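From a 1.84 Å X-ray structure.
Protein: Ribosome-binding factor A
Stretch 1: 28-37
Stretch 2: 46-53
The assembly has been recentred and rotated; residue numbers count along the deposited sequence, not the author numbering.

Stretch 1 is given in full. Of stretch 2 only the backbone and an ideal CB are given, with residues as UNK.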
# COMPACT_ATOMS: atom_id res chain seq x y z
N LEU A 28 4.47 12.30 -0.24
CA LEU A 28 4.83 11.01 0.36
C LEU A 28 6.17 11.03 1.09
O LEU A 28 6.66 9.98 1.52
CB LEU A 28 4.90 9.93 -0.73
CG LEU A 28 3.67 9.77 -1.61
CD1 LEU A 28 3.93 8.69 -2.66
CD2 LEU A 28 2.46 9.40 -0.76
N PHE A 29 6.78 12.20 1.22
CA PHE A 29 8.09 12.27 1.89
C PHE A 29 7.96 11.81 3.35
O PHE A 29 7.08 12.27 4.08
CB PHE A 29 8.65 13.70 1.82
CG PHE A 29 9.99 13.86 2.49
CD1 PHE A 29 11.02 12.94 2.26
CD2 PHE A 29 10.22 14.91 3.38
CE1 PHE A 29 12.26 13.07 2.90
CE2 PHE A 29 11.46 15.05 4.03
CZ PHE A 29 12.47 14.13 3.79
N LEU A 30 8.82 10.88 3.75
CA LEU A 30 8.85 10.31 5.10
C LEU A 30 7.65 9.45 5.47
O LEU A 30 7.51 9.06 6.64
CB LEU A 30 9.02 11.41 6.14
CG LEU A 30 10.30 12.24 5.99
CD1 LEU A 30 10.45 13.16 7.21
CD2 LEU A 30 11.50 11.30 5.86
N LEU A 31 6.79 9.17 4.51
CA LEU A 31 5.63 8.32 4.79
C LEU A 31 6.08 6.88 5.00
O LEU A 31 6.98 6.40 4.30
CB LEU A 31 4.64 8.34 3.63
CG LEU A 31 3.43 7.43 3.82
CD1 LEU A 31 2.17 8.15 3.37
CD2 LEU A 31 3.61 6.11 3.07
N THR A 32 5.44 6.20 5.94
CA THR A 32 5.74 4.79 6.20
C THR A 32 4.48 3.94 6.19
O THR A 32 3.37 4.41 6.48
CB THR A 32 6.47 4.58 7.54
OG1 THR A 32 5.65 5.08 8.61
CG2 THR A 32 7.82 5.27 7.55
N VAL A 33 4.64 2.67 5.85
CA VAL A 33 3.51 1.76 5.84
C VAL A 33 3.50 1.02 7.17
O VAL A 33 4.44 0.32 7.51
CB VAL A 33 3.66 0.76 4.68
CG1 VAL A 33 2.51 -0.24 4.72
CG2 VAL A 33 3.66 1.53 3.35
N GLU A 34 2.42 1.18 7.93
CA GLU A 34 2.35 0.53 9.23
C GLU A 34 1.81 -0.89 9.15
O GLU A 34 2.19 -1.75 9.96
CB GLU A 34 1.47 1.33 10.19
CG GLU A 34 1.28 0.63 11.54
CD GLU A 34 -0.09 0.85 12.14
OE1 GLU A 34 -0.45 0.11 13.08
OE2 GLU A 34 -0.81 1.76 11.67
N ALA A 35 0.93 -1.15 8.20
CA ALA A 35 0.37 -2.49 8.10
C ALA A 35 -0.50 -2.60 6.86
O ALA A 35 -0.81 -1.59 6.23
CB ALA A 35 -0.46 -2.78 9.34
N VAL A 36 -0.85 -3.82 6.49
CA VAL A 36 -1.75 -4.07 5.37
C VAL A 36 -2.64 -5.22 5.80
O VAL A 36 -2.25 -6.03 6.64
CB VAL A 36 -1.00 -4.46 4.06
CG1 VAL A 36 0.03 -3.38 3.73
CG2 VAL A 36 -0.33 -5.83 4.20
N ARG A 37 -3.83 -5.28 5.23
CA ARG A 37 -4.76 -6.35 5.53
C ARG A 37 -5.47 -6.69 4.23
O ARG A 37 -6.04 -5.81 3.58
CB ARG A 37 -5.76 -5.89 6.59
CG ARG A 37 -6.80 -6.93 6.96
CD ARG A 37 -7.92 -6.29 7.78
NE ARG A 37 -8.55 -5.21 7.02
CZ ARG A 37 -9.48 -4.40 7.51
NH1 ARG A 37 -9.90 -4.53 8.77
NH2 ARG A 37 -10.00 -3.44 6.74
N UNK A 46 -5.98 -3.43 2.07
CA UNK A 46 -6.10 -2.16 2.80
C UNK A 46 -4.69 -1.90 3.27
O UNK A 46 -4.06 -2.77 3.88
CB UNK A 46 -7.11 -2.21 3.95
N UNK A 47 -4.20 -0.69 3.01
CA UNK A 47 -2.83 -0.29 3.33
C UNK A 47 -2.89 0.87 4.31
O UNK A 47 -3.41 1.92 3.99
CB UNK A 47 -2.05 0.09 2.07
N UNK A 48 -2.38 0.65 5.52
CA UNK A 48 -2.43 1.66 6.58
C UNK A 48 -1.10 2.41 6.65
O UNK A 48 -0.05 1.81 6.87
CB UNK A 48 -2.75 1.01 7.93
N UNK A 49 -1.15 3.72 6.48
CA UNK A 49 0.08 4.50 6.44
C UNK A 49 0.21 5.63 7.45
O UNK A 49 -0.79 6.19 7.90
CB UNK A 49 0.23 5.09 5.04
N UNK A 50 1.46 5.96 7.78
CA UNK A 50 1.74 7.08 8.68
C UNK A 50 2.38 8.19 7.84
O UNK A 50 3.50 8.04 7.34
CB UNK A 50 2.65 6.66 9.84
N UNK A 51 1.66 9.29 7.66
CA UNK A 51 2.19 10.40 6.88
C UNK A 51 2.93 11.36 7.79
O UNK A 51 2.60 11.50 8.96
CB UNK A 51 1.07 11.13 6.13
N UNK A 52 3.94 12.01 7.23
CA UNK A 52 4.72 12.98 7.98
C UNK A 52 3.86 14.23 8.24
O UNK A 52 3.69 14.67 9.39
CB UNK A 52 6.00 13.34 7.23
N UNK A 53 3.31 14.78 7.16
CA UNK A 53 2.46 15.97 7.21
C UNK A 53 1.26 15.76 6.29
O UNK A 53 1.26 14.84 5.47
CB UNK A 53 3.24 17.22 6.81

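Stretch 2 runs antiparallel to stretch 1, and the alternating CB directions of 46 to 50 sort those positions onto two faces of the sheet.

Position 46 is a hydrogen-bonded pair with Arg-37: its N donates to Arg-37 O (2.8 Å) and its O accepts from Arg-37 N (2.9 Å). The ideal CB lies 3.8 Å from Arg-37 O, on the face where the arginine side chain extends. A small or polar residue would suit. It is Ser-46, whose OG sits 3.7 Å from Arg-37 NH2, near the guanidinium plane, and is hydrogen-bonded elsewhere in the structure.

At position 47 the CB turns to the other face, 4.4 Å from Val-36 CG1 and 5.3 Å from Val-33 CG1. Two valines ask for an aliphatic, preferably beta-branched partner; Val or Ile would do. Val-47 (chi1 t) reaches both with one methyl, CG1 lying 4.0 Å from Val-33 CG1 and 4.2 Å from Val-36 CG1.

Position 48 faces the beta bulge. Its O takes a hydrogen bond from Glu-34 N (2.8 Å) and a weak one from Ala-35 N (3.4 Å), while its N donates to Ala-35 O (2.8 Å). The small Ala-35 leaves room beside the CB, and Arg-37 lies farther along the same face, so a long or aromatic side chain fits, perhaps with a polar end. Tyr-48 (chi1 m) lays its ring along the strand, CD2 4.4 Å from Ala-35 CB, with the edge toward Val-36 CA and Arg-37 CB. Its OH lies over one face of the guanidinium, 2.9 Å from Arg-37 NH2, but at an angle too poor for a hydrogen bond.

Position 49 returns to the valine face, its CB 4.0 Å from Leu-31 CD1. Val, Ile or Leu would serve. Val-49 (chi1 m) places CG1 4.2 Å from Val-33 CG2.

Position 50 exchanges hydrogen bonds with Thr-32: the N of position 50 donates to Thr-32 O (2.8 Å), and its O accepts from Thr-32 N (3.0 Å). With the ideal CB 3.6 Å from Thr-32 OG1, polar residues such as Thr, Gln or Glu suit. Glu-50 brings OE1 to 3.2 Å from Thr-32 OG1. A water donates to both Glu-50 O and Leu-30 O.

Position 51 points its CB away, yet only 4.2 Å from Leu-31 CD1; many residues could be accepted. Ala-51 simply touches that methyl.

Position 52 points toward the turn, its CB 3.7 Å from Leu-30 CB, inviting a large apolar group. Phe-52 receives Leu-30 CD1 over its ring face, 3.8 Å from the ring centroid.

Position 53 meets nothing of stretch 1, so this contact sets no preference; it is Arg-53.

Stretch 2 46-53: SVYVEAFR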
# COMPACT_ATOMS: atom_id res chain seq x y z
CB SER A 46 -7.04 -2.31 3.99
OG SER A 46 -8.36 -2.53 3.55
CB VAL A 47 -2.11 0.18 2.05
CG1 VAL A 47 -0.64 0.49 2.35
CG2 VAL A 47 -2.22 -0.91 0.95
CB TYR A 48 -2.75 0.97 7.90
CG TYR A 48 -4.05 0.19 7.84
CD1 TYR A 48 -5.28 0.81 8.07
CD2 TYR A 48 -4.06 -1.15 7.46
CE1 TYR A 48 -6.49 0.11 7.92
CE2 TYR A 48 -5.26 -1.85 7.31
CZ TYR A 48 -6.46 -1.22 7.53
OH TYR A 48 -7.62 -1.94 7.37
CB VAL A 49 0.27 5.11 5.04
CG1 VAL A 49 0.34 4.01 4.01
CG2 VAL A 49 -0.91 6.05 4.71
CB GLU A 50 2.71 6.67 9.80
CG GLU A 50 3.21 7.88 10.65
CD GLU A 50 4.36 7.54 11.60
OE1 GLU A 50 5.02 6.51 11.42
OE2 GLU A 50 4.62 8.34 12.54
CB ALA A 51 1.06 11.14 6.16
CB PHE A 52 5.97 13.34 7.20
CG PHE A 52 6.80 14.40 7.84
CD1 PHE A 52 7.18 14.29 9.18
CD2 PHE A 52 7.20 15.52 7.12
CE1 PHE A 52 7.96 15.28 9.78
CE2 PHE A 52 7.97 16.51 7.71
CZ PHE A 52 8.35 16.39 9.05
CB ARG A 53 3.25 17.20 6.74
CG ARG A 53 4.45 17.55 7.61
CD ARG A 53 4.03 18.20 8.91
NE ARG A 53 5.16 18.36 9.81
CZ ARG A 53 6.28 19.03 9.52
NH1 ARG A 53 6.42 19.61 8.33
NH2 ARG A 53 7.25 19.11 10.42
O HOH W 1 4.43 11.72 4.46
O HOH W 2 5.66 8.72 8.71
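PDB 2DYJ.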